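Long-range contacts in acetoin utilization protein (Exiguobacterium sibiricum, PDB 2Q04), which is probably a GNAT-family acetyltransferase that moves an acetyl group from acetyl-CoA to an unidentified acceptor, perhaps in acetoin utilization: residues Phe7-Thr11 with Val119-Asp123; Val19-Val25 with Arg62-Gln68; Asp71-Tyr75 with Glu102-Phe107. All coordinates share one frame; numbering follows the deposited sequence.

Contact 1 of 3, residues Phe7-Thr11 with Val119-Asp123; sequences FNHRT and VSMLD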
loop_
_atom_site.group_PDB
_atom_site.type_symbol
_atom_site.label_atom_id
_atom_site.label_comp_id
_atom_site.label_asym_id
_atom_site.label_seq_id
_atom_site.Cartn_x
_atom_site.Cartn_y
_atom_site.Cartn_z
ATOM N N PHE A 7 -8.839 0.269 14.943
ATOM C CA PHE A 7 -7.580 -0.397 15.234
ATOM C C PHE A 7 -7.788 -1.901 15.279
ATOM O O PHE A 7 -8.679 -2.388 15.958
ATOM C CB PHE A 7 -7.017 0.082 16.583
ATOM C CG PHE A 7 -5.730 -0.597 16.976
ATOM C CD1 PHE A 7 -4.502 -0.080 16.577
ATOM C CD2 PHE A 7 -5.746 -1.768 17.718
ATOM C CE1 PHE A 7 -3.316 -0.711 16.929
ATOM C CE2 PHE A 7 -4.559 -2.408 18.060
ATOM C CZ PHE A 7 -3.350 -1.874 17.671
ATOM N N ASN A 8 -6.962 -2.628 14.546
ATOM C CA ASN A 8 -7.011 -4.081 14.558
ATOM C C ASN A 8 -5.644 -4.651 14.811
ATOM O O ASN A 8 -4.648 -3.988 14.587
ATOM C CB ASN A 8 -7.576 -4.602 13.243
ATOM C CG ASN A 8 -9.057 -4.339 13.111
ATOM O OD1 ASN A 8 -9.881 -5.001 13.758
ATOM N ND2 ASN A 8 -9.413 -3.350 12.294
ATOM N N HIS A 9 -5.601 -5.882 15.306
ATOM C CA HIS A 9 -4.349 -6.506 15.691
ATOM C C HIS A 9 -4.395 -8.013 15.532
ATOM O O HIS A 9 -5.364 -8.652 15.905
ATOM C CB HIS A 9 -4.026 -6.173 17.152
ATOM C CG HIS A 9 -2.946 -7.027 17.738
ATOM N ND1 HIS A 9 -3.188 -8.283 18.247
ATOM C CD2 HIS A 9 -1.613 -6.823 17.859
ATOM C CE1 HIS A 9 -2.051 -8.817 18.650
ATOM N NE2 HIS A 9 -1.082 -7.948 18.432
ATOM N N ARG A 10 -3.320 -8.574 14.991
ATOM C CA ARG A 10 -3.117 -10.020 14.974
ATOM C C ARG A 10 -1.632 -10.302 15.215
ATOM O O ARG A 10 -0.769 -9.498 14.840
ATOM C CB ARG A 10 -3.543 -10.620 13.627
ATOM C CG ARG A 10 -5.031 -10.458 13.283
ATOM C CD ARG A 10 -5.909 -11.328 14.137
ATOM N NE ARG A 10 -7.291 -11.363 13.638
ATOM C CZ ARG A 10 -8.220 -10.427 13.889
ATOM N NH1 ARG A 10 -7.926 -9.357 14.620
ATOM N NH2 ARG A 10 -9.451 -10.561 13.394
ATOM N N THR A 11 -1.340 -11.411 15.880
ATOM C CA THR A 11 0.031 -11.842 16.073
ATOM C C THR A 11 0.382 -12.888 15.033
ATOM O O THR A 11 -0.275 -13.908 14.927
ATOM C CB THR A 11 0.243 -12.429 17.464
ATOM O OG1 THR A 11 0.026 -11.413 18.449
ATOM C CG2 THR A 11 1.668 -12.981 17.609
ATOM N N VAL A 119 -4.984 -7.330 7.984
ATOM C CA VAL A 119 -5.304 -6.477 9.119
ATOM C C VAL A 119 -5.770 -5.094 8.653
ATOM O O VAL A 119 -6.604 -4.456 9.302
ATOM C CB VAL A 119 -4.081 -6.330 10.065
ATOM C CG1 VAL A 119 -4.370 -5.319 11.178
ATOM C CG2 VAL A 119 -3.709 -7.676 10.653
ATOM N N SER A 120 -5.247 -4.650 7.514
ATOM C CA SER A 120 -5.658 -3.382 6.929
ATOM C C SER A 120 -7.134 -3.406 6.490
ATOM O O SER A 120 -7.839 -2.410 6.635
ATOM C CB SER A 120 -4.760 -3.024 5.735
ATOM O OG SER A 120 -3.444 -2.695 6.160
HETATM N N MSE A 121 -7.596 -4.557 5.983
HETATM C CA MSE A 121 -8.971 -4.679 5.456
HETATM C C MSE A 121 -9.986 -5.126 6.514
HETATM O O MSE A 121 -11.176 -5.225 6.224
HETATM C CB MSE A 121 -9.008 -5.657 4.271
HETATM C CG MSE A 121 -8.107 -5.266 3.119
HETATM SE SE MSE A 121 -8.411 -3.455 2.517
HETATM C CE MSE A 121 -6.870 -3.240 1.484
ATOM N N LEU A 122 -9.516 -5.384 7.737
ATOM C CA LEU A 122 -10.413 -5.777 8.841
ATOM C C LEU A 122 -11.392 -4.660 9.197
ATOM O O LEU A 122 -12.479 -4.922 9.739
ATOM C CB LEU A 122 -9.611 -6.172 10.083
ATOM C CG LEU A 122 -9.057 -7.592 10.111
ATOM C CD1 LEU A 122 -8.330 -7.852 11.443
ATOM C CD2 LEU A 122 -10.171 -8.606 9.906
ATOM N N ASP A 123 -10.985 -3.416 8.942
ATOM C CA ASP A 123 -11.846 -2.262 9.174
ATOM C C ASP A 123 -12.945 -2.213 8.099
ATOM O O ASP A 123 -12.643 -2.061 6.902
ATOM C CB ASP A 123 -11.019 -0.970 9.144
ATOM C CG ASP A 123 -11.798 0.244 9.656
ATOM O OD1 ASP A 123 -13.039 0.190 9.696
ATOM O OD2 ASP A 123 -11.160 1.247 10.023
HETATM O O HOH W 1 -7.295 -2.212 10.604
#

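Contact 2 of 3, residues Val19-Val25 with Arg62-Gln68; sequences VEIEGPV and RIIIARQ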
loop_
_atom_site.group_PDB
_atom_site.type_symbol
_atom_site.label_atom_id
_atom_site.label_comp_id
_atom_site.label_asym_id
_atom_site.label_seq_id
_atom_site.Cartn_x
_atom_site.Cartn_y
_atom_site.Cartn_z
ATOM N N VAL A 19 5.430 -11.720 15.374
ATOM C CA VAL A 19 5.394 -10.335 14.902
ATOM C C VAL A 19 3.995 -9.773 15.089
ATOM O O VAL A 19 3.013 -10.406 14.715
ATOM C CB VAL A 19 5.785 -10.239 13.369
ATOM C CG1 VAL A 19 5.776 -8.797 12.904
ATOM C CG2 VAL A 19 7.152 -10.877 13.118
ATOM N N GLU A 20 3.905 -8.590 15.680
ATOM C CA GLU A 20 2.618 -7.963 15.912
ATOM C C GLU A 20 2.220 -7.139 14.708
ATOM O O GLU A 20 2.949 -6.216 14.283
ATOM C CB GLU A 20 2.650 -7.094 17.169
ATOM C CG GLU A 20 3.241 -7.794 18.389
ATOM C CD GLU A 20 2.687 -9.201 18.596
ATOM O OE1 GLU A 20 1.458 -9.390 18.462
ATOM O OE2 GLU A 20 3.485 -10.117 18.895
ATOM N N ILE A 21 1.086 -7.498 14.126
ATOM C CA ILE A 21 0.571 -6.824 12.956
ATOM C C ILE A 21 -0.671 -6.060 13.344
ATOM O O ILE A 21 -1.693 -6.651 13.672
ATOM C CB ILE A 21 0.270 -7.821 11.850
ATOM C CG1 ILE A 21 1.576 -8.518 11.441
ATOM C CG2 ILE A 21 -0.363 -7.111 10.640
ATOM C CD1 ILE A 21 1.413 -9.541 10.442
ATOM N N GLU A 22 -0.575 -4.733 13.319
ATOM C CA GLU A 22 -1.599 -3.909 13.898
ATOM C C GLU A 22 -1.675 -2.522 13.268
ATOM O O GLU A 22 -0.679 -1.987 12.778
ATOM C CB GLU A 22 -1.335 -3.766 15.392
ATOM C CG GLU A 22 -0.003 -3.056 15.708
ATOM C CD GLU A 22 0.367 -3.114 17.161
ATOM O OE1 GLU A 22 0.117 -4.152 17.807
ATOM O OE2 GLU A 22 0.955 -2.136 17.655
ATOM N N GLY A 23 -2.859 -1.920 13.364
ATOM C CA GLY A 23 -3.078 -0.559 12.916
ATOM C C GLY A 23 -4.542 -0.332 12.590
ATOM O O GLY A 23 -5.347 -1.269 12.677
ATOM N N PRO A 24 -4.901 0.915 12.169
ATOM C CA PRO A 24 -3.963 2.040 11.989
ATOM C C PRO A 24 -3.359 2.554 13.312
ATOM O O PRO A 24 -4.062 2.665 14.332
ATOM C CB PRO A 24 -4.836 3.134 11.325
ATOM C CG PRO A 24 -6.092 2.438 10.892
ATOM C CD PRO A 24 -6.280 1.288 11.800
ATOM N N VAL A 25 -2.058 2.846 13.277
ATOM C CA VAL A 25 -1.317 3.340 14.443
ATOM C C VAL A 25 -1.266 4.865 14.405
ATOM O O VAL A 25 -1.012 5.455 13.359
ATOM C CB VAL A 25 0.148 2.789 14.444
ATOM C CG1 VAL A 25 0.886 3.229 15.685
ATOM C CG2 VAL A 25 0.148 1.254 14.322
ATOM N N ARG A 62 -3.595 6.096 7.067
ATOM C CA ARG A 62 -3.542 4.869 7.862
ATOM C C ARG A 62 -2.197 4.186 7.697
ATOM O O ARG A 62 -1.761 3.891 6.564
ATOM C CB ARG A 62 -4.639 3.900 7.433
ATOM C CG ARG A 62 -6.000 4.445 7.562
ATOM C CD ARG A 62 -7.024 3.404 7.328
ATOM N NE ARG A 62 -8.359 3.910 7.622
ATOM C CZ ARG A 62 -9.405 3.148 7.954
ATOM N NH1 ARG A 62 -9.271 1.829 8.060
ATOM N NH2 ARG A 62 -10.580 3.714 8.211
ATOM N N ILE A 63 -1.552 3.903 8.823
ATOM C CA ILE A 63 -0.297 3.164 8.830
ATOM C C ILE A 63 -0.475 1.881 9.651
ATOM O O ILE A 63 -0.701 1.932 10.843
ATOM C CB ILE A 63 0.858 4.007 9.456
ATOM C CG1 ILE A 63 1.088 5.315 8.656
ATOM C CG2 ILE A 63 2.153 3.177 9.534
ATOM C CD1 ILE A 63 1.636 5.108 7.247
ATOM N N ILE A 64 -0.460 0.748 8.973
ATOM C CA ILE A 64 -0.471 -0.539 9.634
ATOM C C ILE A 64 0.964 -1.060 9.631
ATOM O O ILE A 64 1.668 -0.960 8.614
ATOM C CB ILE A 64 -1.424 -1.554 8.912
ATOM C CG1 ILE A 64 -2.899 -1.195 9.182
ATOM C CG2 ILE A 64 -1.149 -2.990 9.384
ATOM C CD1 ILE A 64 -3.337 0.146 8.604
ATOM N N ILE A 65 1.407 -1.588 10.774
ATOM C CA ILE A 65 2.815 -1.974 10.951
ATOM C C ILE A 65 2.985 -3.433 11.335
ATOM O O ILE A 65 2.103 -4.027 11.934
ATOM C CB ILE A 65 3.486 -1.122 12.037
ATOM C CG1 ILE A 65 2.797 -1.346 13.407
ATOM C CG2 ILE A 65 3.453 0.350 11.645
ATOM C CD1 ILE A 65 3.488 -0.670 14.549
ATOM N N ALA A 66 4.109 -4.013 10.914
ATOM C CA ALA A 66 4.558 -5.308 11.409
ATOM C C ALA A 66 5.682 -5.007 12.373
ATOM O O ALA A 66 6.684 -4.398 11.994
ATOM C CB ALA A 66 5.040 -6.173 10.287
ATOM N N ARG A 67 5.518 -5.437 13.623
ATOM C CA ARG A 67 6.319 -4.922 14.709
ATOM C C ARG A 67 6.842 -6.021 15.646
ATOM O O ARG A 67 6.167 -7.014 15.897
ATOM C CB ARG A 67 5.471 -3.916 15.507
ATOM C CG ARG A 67 6.154 -3.314 16.687
ATOM C CD ARG A 67 5.220 -2.359 17.446
ATOM N NE ARG A 67 3.987 -3.015 17.923
ATOM C CZ ARG A 67 3.929 -3.869 18.961
ATOM N NH1 ARG A 67 5.031 -4.266 19.568
ATOM N NH2 ARG A 67 2.766 -4.376 19.340
ATOM N N GLN A 68 8.079 -5.838 16.113
ATOM C CA GLN A 68 8.652 -6.648 17.177
ATOM C C GLN A 68 9.213 -5.701 18.212
ATOM O O GLN A 68 10.181 -5.022 17.956
ATOM C CB GLN A 68 9.769 -7.541 16.642
ATOM C CG GLN A 68 9.300 -8.879 16.088
ATOM C CD GLN A 68 10.457 -9.858 15.855
ATOM O OE1 GLN A 68 11.598 -9.446 15.602
ATOM N NE2 GLN A 68 10.164 -11.155 15.940
HETATM O O HOH W 2 -2.121 5.437 11.157
#

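Contact 3 of 3, residues Asp71-Tyr75 with Glu102-Phe107; sequences DIIGY and EVAARF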
loop_
_atom_site.group_PDB
_atom_site.type_symbol
_atom_site.label_atom_id
_atom_site.label_comp_id
_atom_site.label_asym_id
_atom_site.label_seq_id
_atom_site.Cartn_x
_atom_site.Cartn_y
_atom_site.Cartn_z
ATOM N N ASP A 71 10.491 -2.100 17.443
ATOM C CA ASP A 71 11.064 -2.132 16.099
ATOM C C ASP A 71 10.024 -2.461 15.004
ATOM O O ASP A 71 9.449 -3.548 14.986
ATOM C CB ASP A 71 12.208 -3.149 16.048
ATOM C CG ASP A 71 13.357 -2.781 16.969
ATOM O OD1 ASP A 71 13.866 -1.651 16.859
ATOM O OD2 ASP A 71 13.761 -3.628 17.793
ATOM N N ILE A 72 9.831 -1.521 14.075
ATOM C CA ILE A 72 8.962 -1.743 12.911
ATOM C C ILE A 72 9.765 -2.441 11.812
ATOM O O ILE A 72 10.698 -1.863 11.257
ATOM C CB ILE A 72 8.418 -0.413 12.338
ATOM C CG1 ILE A 72 7.669 0.371 13.409
ATOM C CG2 ILE A 72 7.506 -0.691 11.165
ATOM C CD1 ILE A 72 7.344 1.801 13.001
ATOM N N ILE A 73 9.393 -3.678 11.498
ATOM C CA ILE A 73 10.116 -4.465 10.482
ATOM C C ILE A 73 9.312 -4.567 9.186
ATOM O O ILE A 73 9.706 -5.252 8.252
ATOM C CB ILE A 73 10.507 -5.909 11.021
ATOM C CG1 ILE A 73 9.261 -6.742 11.377
ATOM C CG2 ILE A 73 11.381 -5.788 12.227
ATOM C CD1 ILE A 73 8.634 -7.463 10.200
ATOM N N GLY A 74 8.209 -3.844 9.130
ATOM C CA GLY A 74 7.381 -3.810 7.959
ATOM C C GLY A 74 6.215 -2.866 8.155
ATOM O O GLY A 74 5.844 -2.554 9.281
ATOM N N TYR A 75 5.639 -2.403 7.053
ATOM C CA TYR A 75 4.513 -1.493 7.115
ATOM C C TYR A 75 3.744 -1.474 5.808
ATOM O O TYR A 75 4.230 -1.932 4.773
ATOM C CB TYR A 75 4.991 -0.081 7.431
ATOM C CG TYR A 75 5.898 0.506 6.363
ATOM C CD1 TYR A 75 5.366 1.100 5.218
ATOM C CD2 TYR A 75 7.290 0.474 6.504
ATOM C CE1 TYR A 75 6.194 1.638 4.236
ATOM C CE2 TYR A 75 8.125 1.009 5.529
ATOM C CZ TYR A 75 7.571 1.591 4.396
ATOM O OH TYR A 75 8.384 2.123 3.428
ATOM N N GLU A 102 6.280 -2.277 2.631
ATOM C CA GLU A 102 7.668 -2.682 2.685
ATOM C C GLU A 102 7.929 -3.575 3.895
ATOM O O GLU A 102 7.324 -3.410 4.932
ATOM C CB GLU A 102 8.577 -1.439 2.722
ATOM C CG GLU A 102 10.032 -1.727 2.386
ATOM C CD GLU A 102 10.903 -0.462 2.350
ATOM O OE1 GLU A 102 10.349 0.667 2.495
ATOM O OE2 GLU A 102 12.143 -0.603 2.171
ATOM N N VAL A 103 8.819 -4.544 3.721
ATOM C CA VAL A 103 9.140 -5.509 4.763
ATOM C C VAL A 103 10.630 -5.824 4.716
ATOM O O VAL A 103 11.161 -6.148 3.656
ATOM C CB VAL A 103 8.355 -6.827 4.557
ATOM C CG1 VAL A 103 8.778 -7.874 5.593
ATOM C CG2 VAL A 103 6.843 -6.569 4.613
ATOM N N ALA A 104 11.301 -5.737 5.868
ATOM C CA ALA A 104 12.739 -6.022 5.942
ATOM C C ALA A 104 13.066 -7.349 5.252
ATOM O O ALA A 104 12.334 -8.323 5.387
ATOM C CB ALA A 104 13.203 -6.051 7.391
ATOM N N ALA A 105 14.190 -7.372 4.538
ATOM C CA ALA A 105 14.591 -8.532 3.718
ATOM C C ALA A 105 14.646 -9.860 4.503
ATOM O O ALA A 105 14.213 -10.901 4.001
ATOM C CB ALA A 105 15.940 -8.258 3.059
ATOM N N ARG A 106 15.173 -9.818 5.725
ATOM C CA ARG A 106 15.323 -11.039 6.534
ATOM C C ARG A 106 13.968 -11.644 6.942
ATOM O O ARG A 106 13.903 -12.805 7.362
ATOM C CB ARG A 106 16.180 -10.767 7.782
ATOM C CG ARG A 106 15.499 -9.927 8.851
ATOM C CD ARG A 106 16.384 -9.821 10.106
ATOM N NE ARG A 106 15.693 -9.167 11.223
ATOM C CZ ARG A 106 15.516 -7.849 11.336
ATOM N NH1 ARG A 106 15.955 -7.025 10.380
ATOM N NH2 ARG A 106 14.874 -7.352 12.395
ATOM N N PHE A 107 12.896 -10.850 6.820
ATOM C CA PHE A 107 11.531 -11.319 7.134
ATOM C C PHE A 107 10.754 -11.763 5.879
ATOM O O PHE A 107 9.575 -12.129 5.964
ATOM C CB PHE A 107 10.748 -10.224 7.865
ATOM C CG PHE A 107 11.048 -10.146 9.320
ATOM C CD1 PHE A 107 10.401 -10.982 10.221
ATOM C CD2 PHE A 107 11.991 -9.258 9.800
ATOM C CE1 PHE A 107 10.685 -10.921 11.574
ATOM C CE2 PHE A 107 12.277 -9.195 11.156
ATOM C CZ PHE A 107 11.625 -10.029 12.039
#

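Contact 1 of 3, residues Phe7-Thr11 with Val119-Asp123
The amide nitrogen ND2 of Asn-8 is gripped twice: it donates to a water molecule 2.9 Å away and to OE1 of Gln-6. The water in turn donates to Val-119 O, 2.7 Å off, so a single molecule bridges the edge strand 8-12 of the GNAT-type sheet and the C-terminal part of helix 112-121, which packs on that sheet. The two segments share no direct hydrogen bond. Asparagine suits the site because its amide can serve the water while the rest of the side chain lies against carbon. With CG beside the backbone N (chi1 -72°), the amide passes against Leu-122 at an angle, and Asn-8 CG comes to 3.6 Å from Leu-122 CB. Val-119 divides its two methyls between two alternate residues of the strand, Asn-8 and Arg-10. Its CG1, anti to its own backbone N, rests 3.7 Å from Asn-8 O, whereas CG2 sits 4.1 Å from Arg-10 CG. A beta-branched residue is apt here, since it also packs on Ile-21 of the next strand. Asp-123 follows the helix and lies beside the Asn-8 amide, but its OD2 is held by Arg-62 NH1 and Gln-6 N, and its OD1 by Ala-125 N. The exposed Arg-10 lies farther along the strand. Its chain bends sharply at chi2 (-71°), which brings NH1 back to donate to O of the preceding residue, His-9, at 3.0 Å. The acceptor lies in the guanidinium plane, although NH1 stands above the plane of the carbonyl. That bond limits how far the flat group can turn, and Leu-122 approaches it from the opposite direction. Leu-122 CD1 sits off-centre over one face, 3.5 Å from Arg-10 NH2.

Contact 2 of 3, residues Val19-Val25 with Arg62-Gln68
Paired backbones carry most of the bonding. Glu-20 and Arg-67 exchange two hydrogen bonds, Glu-20 N to Arg-67 O and Arg-67 N to Glu-20 O, both 2.8 Å, and Glu-22 and Ile-65 form the next such pair. Ile-21 faces Ala-66 between them as a non-hydrogen-bonded pair. Beyond Gly-23 and the cis peptide before Pro-24, Val-25 N still reaches Ile-63 O at 2.9 Å. Glycine fits its place because a CB would strike Ile-64 CA and Ile-63 O.

This antiparallel pairing joins strand 19-23 to strand 62-68 within the GNAT sheet. The charged contact lies on the face of Glu-20, Glu-22 and Arg-67. Arg-67 turns at chi3 (58°) to hold the Glu-22 carboxylate side-on: NH2 meets OE1 at 3.1 Å and NE meets OE2 at 3.2 Å, both from above the carboxylate plane; NH1 is bonded to Gly-69 O. Glu-20 CB lies over one guanidinium face, 3.5 Å from Arg-67 NH2, while its OE1 turns to Thr-11 and His-9.

Apolar side chains meet at both ends. Val-19 CG1 touches Ala-66 CB at 3.8 Å, the small alanine also touching Ile-112 of helix 112-121. Val-25 CG2 meets Ile-65 CG1, also at 3.8 Å, the two side chains crossing near a right angle.

Contact 3 of 3, residues Asp71-Tyr75 with Glu102-Phe107
Ile-73 lays its CD1 methyl over one face of the Phe-107 ring, 3.8 Å from the centroid and only 14° off the ring normal, a clear CH-pi contact. Its CG1 takes the position between the backbone N and the carbonyl carbon (chi1 62°), and together with chi2 (84°) this carries CD1 onto the ring, while CG2 touches Phe-107 CE2 and lies 3.8 Å from Arg-106 NH2. A branched aliphatic residue can thus serve ring and guanidinium together; the far end of Arg-106 is held by a salt bridge from NH1 to Asp-36. Ile-112 of helix 112-121 packs on both Ile-73 and Phe-107.

Between the backbones, Ala-104 N donates to Ile-73 O at 2.9 Å, and Tyr-75 and Glu-102 form an antiparallel hydrogen-bonded pair. Ile-73 and Gly-74 both face Ala-66 of strand 62-68, forming a classic beta bulge in strand 71-79. Glycine suits the close approach to the opposite strand, Gly-74 CA lying 3.1 Å from Glu-102 O: a CB would be tight against that oxygen and Val-103 CG2. Strand 95-103 then gives way to a 3-10 turn at residues 105-107; in GNAT enzymes the loop between this strand and the following helix binds the acetyl-CoA pyrophosphate, and the same is probably true here.

On the other face, Tyr-75 and Glu-102 run side by side. The extended Glu-102 chain brings OE1 to 2.6 Å from Tyr-75 OH, a weak bond, with the hydroxyl as donor. Since Glu-102 OE2 also accepts from Ala-41 N, each carboxylate oxygen has a donor, one of them weak, which is consistent with a restricted rotation of this buried group.

Overall arrangement
All three contacts reach the same mixed sheet: contact 1 joins strand 8-12 to helix 112-121, contact 2 pairs 19-23 with 62-68, and contact 3 pairs 71-79 with 95-103. The centre of contact 2 is about 8 Å from that of contact 1 and about 11 Å from that of contact 3, and it touches both; contacts 1 and 3 lie about 17 Å apart between centres, without touching. Along the chain, contact 2 closes before contact 3 opens, and contact 1 encloses the two, tying the first strand to the helix that follows strand 95-103. Together they link the N-terminal edge to the presumed acetyl-CoA-binding region of the GNAT fold.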